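Local coordinates for centrosomal protein of 192 kDa (PDB 6FVI) that acts as a centrosomal scaffold that activates AURKA and PLK1 and is required for mitotic centrosome maturation and bipolar spindle assembly, at residues A[77-82]-A[109-114]. Numbering follows the deposited sequence. Where two conformers were deposited one is given.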
loop_
_atom_site.group_PDB
_atom_site.type_symbol
_atom_site.label_atom_id
_atom_site.label_comp_id
_atom_site.label_asym_id
_atom_site.label_seq_id
_atom_site.Cartn_x
_atom_site.Cartn_y
_atom_site.Cartn_z
ATOM N N ALA A 77 3.621 17.294 -0.228
ATOM C CA ALA A 77 4.859 17.431 0.529
ATOM C C ALA A 77 6.048 17.326 -0.420
ATOM O O ALA A 77 6.001 16.611 -1.426
ATOM C CB ALA A 77 4.957 16.370 1.596
ATOM N N THR A 78 7.139 17.994 -0.055
ATOM C CA THR A 78 8.377 17.975 -0.851
ATOM C C THR A 78 9.376 16.942 -0.297
ATOM O O THR A 78 10.523 16.906 -0.720
ATOM C CB THR A 78 9.026 19.352 -0.853
ATOM O OG1 THR A 78 9.330 19.687 0.504
ATOM C CG2 THR A 78 8.108 20.383 -1.475
ATOM N N TYR A 79 8.930 16.127 0.643
ATOM C CA TYR A 79 9.755 15.127 1.292
ATOM C C TYR A 79 8.892 13.895 1.548
ATOM O O TYR A 79 7.673 13.926 1.474
ATOM C CB TYR A 79 10.332 15.695 2.612
ATOM C CG TYR A 79 9.271 16.032 3.631
ATOM C CD1 TYR A 79 8.609 17.259 3.620
ATOM C CD2 TYR A 79 8.891 15.109 4.606
ATOM C CE1 TYR A 79 7.598 17.542 4.551
ATOM C CE2 TYR A 79 7.907 15.379 5.530
ATOM C CZ TYR A 79 7.276 16.600 5.510
ATOM O OH TYR A 79 6.346 16.854 6.459
ATOM N N ALA A 80 9.574 12.802 1.882
ATOM C CA ALA A 80 8.899 11.534 2.160
ATOM C C ALA A 80 8.453 11.509 3.608
ATOM O O ALA A 80 9.199 11.250 4.524
ATOM C CB ALA A 80 9.807 10.377 1.848
ATOM N N ALA A 81 7.205 11.815 3.829
ATOM C CA ALA A 81 6.619 11.733 5.161
ATOM C C ALA A 81 6.389 10.298 5.615
ATOM O O ALA A 81 6.345 10.035 6.806
ATOM C CB ALA A 81 5.332 12.507 5.211
ATOM N N PHE A 82 6.264 9.385 4.675
ATOM C CA PHE A 82 6.098 7.955 4.978
ATOM C C PHE A 82 7.261 7.192 4.370
ATOM O O PHE A 82 7.648 7.467 3.216
ATOM C CB PHE A 82 4.793 7.410 4.411
ATOM C CG PHE A 82 3.550 8.112 4.908
ATOM C CD1 PHE A 82 3.068 7.853 6.183
ATOM C CD2 PHE A 82 2.887 9.025 4.123
ATOM C CE1 PHE A 82 1.916 8.476 6.632
ATOM C CE2 PHE A 82 1.749 9.667 4.579
ATOM C CZ PHE A 82 1.272 9.401 5.834
ATOM N N GLY A 109 -0.238 19.022 9.952
ATOM C CA GLY A 109 -0.980 18.731 8.796
ATOM C C GLY A 109 -1.531 17.356 8.921
ATOM O O GLY A 109 -1.105 16.565 9.772
ATOM N N ASP A 110 -2.461 17.074 8.011
ATOM C CA ASP A 110 -3.074 15.765 7.914
ATOM C C ASP A 110 -2.606 15.172 6.590
ATOM O O ASP A 110 -2.938 15.680 5.522
ATOM C CB ASP A 110 -4.579 15.895 7.987
ATOM C CG ASP A 110 -5.271 14.586 8.162
ATOM O OD1 ASP A 110 -4.605 13.545 8.116
ATOM O OD2 ASP A 110 -6.504 14.611 8.352
ATOM N N TYR A 111 -1.770 14.142 6.704
ATOM C CA TYR A 111 -1.002 13.582 5.597
ATOM C C TYR A 111 -1.612 12.285 5.086
ATOM O O TYR A 111 -2.106 11.478 5.888
ATOM C CB TYR A 111 0.404 13.215 6.103
ATOM C CG TYR A 111 1.268 14.374 6.531
ATOM C CD1 TYR A 111 1.007 15.101 7.694
ATOM C CD2 TYR A 111 2.380 14.725 5.792
ATOM C CE1 TYR A 111 1.827 16.129 8.088
ATOM C CE2 TYR A 111 3.217 15.752 6.206
ATOM C CZ TYR A 111 2.925 16.459 7.356
ATOM O OH TYR A 111 3.771 17.459 7.729
ATOM N N ALA A 112 -1.480 12.038 3.793
ATOM C CA ALA A 112 -1.862 10.743 3.264
ATOM C C ALA A 112 -1.063 10.488 2.006
ATOM O O ALA A 112 -0.498 11.394 1.401
ATOM C CB ALA A 112 -3.358 10.661 3.010
ATOM N N GLN A 113 -1.042 9.221 1.587
ATOM C CA GLN A 113 -0.303 8.855 0.396
ATOM C C GLN A 113 -0.795 7.501 -0.098
ATOM O O GLN A 113 -1.029 6.589 0.701
ATOM C CB GLN A 113 1.198 8.798 0.677
ATOM C CG GLN A 113 2.055 8.723 -0.573
ATOM C CD GLN A 113 3.527 8.783 -0.237
ATOM O OE1 GLN A 113 3.953 8.390 0.854
ATOM N NE2 GLN A 113 4.305 9.244 -1.192
ATOM N N PHE A 114 -0.903 7.375 -1.417
ATOM C CA PHE A 114 -1.238 6.122 -2.057
ATOM C C PHE A 114 0.002 5.396 -2.528
ATOM O O PHE A 114 0.915 6.019 -3.068
ATOM C CB PHE A 114 -2.165 6.370 -3.260
ATOM C CG PHE A 114 -3.535 6.857 -2.868
ATOM C CD1 PHE A 114 -4.463 5.958 -2.313
ATOM C CD2 PHE A 114 -3.896 8.183 -2.988
ATOM C CE1 PHE A 114 -5.725 6.397 -1.926
ATOM C CE2 PHE A 114 -5.161 8.600 -2.633
ATOM C CZ PHE A 114 -6.078 7.720 -2.117
HETATM O O HOH W 1 6.320 9.501 1.684
#
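The Phe82 ring meets segment 109-114 with its CD2, CE2 and CZ atoms, and CZ lies 3.9 Å from Tyr111 CB. The Tyr111 carbonyl O sits at the edge of this ring, in its plane. Gln113 OE1 is also at the edge, 3.5 Å from Phe82 CD2. CG of Phe82 lies beside the backbone N (chi1 -58°), on the side where the ring can reach Tyr111 and Gln113. The ring and the Gln113 chain run past each other in opposite directions, with ring and amide planes 41° apart. The Tyr111 ring has the Tyr79 hydroxyl at its edge, and Ala81 CB approaches it obliquely, 3.7 Å from CD2. Ala77 CB lies over one face of the Tyr79 ring, toward the rim.

The two tyrosines cross at about a right angle, and their OH atoms are 2.9 Å apart. Tyr79 OH is hydrogen-bonded to Arg106 N and Tyr111 OH to Gly107 O. A water links the Phe82 backbone N-H to the Gln113 side-chain amide: it accepts from Phe82 N at 3.0 Å and donates to Gln113 OE1 at 2.7 Å. Gln113 NE2 bonds to Ala61 O; together with the water on OE1, this bond probably holds the amide's rotation. Phe103 packs against both Phe82 and Tyr111. An alanine at Phe82 would probably open a gap beside Tyr111 CB and Gln113 CB and take from Phe103 one of its two ring partners here.

The loop between strands 75-76 and 82-91 thus covers the start of strand 109-121. This is mixed aromatic and polar packing at one end of the beta-sandwich of an ASH/PapD-like domain, the seventh in Cep192.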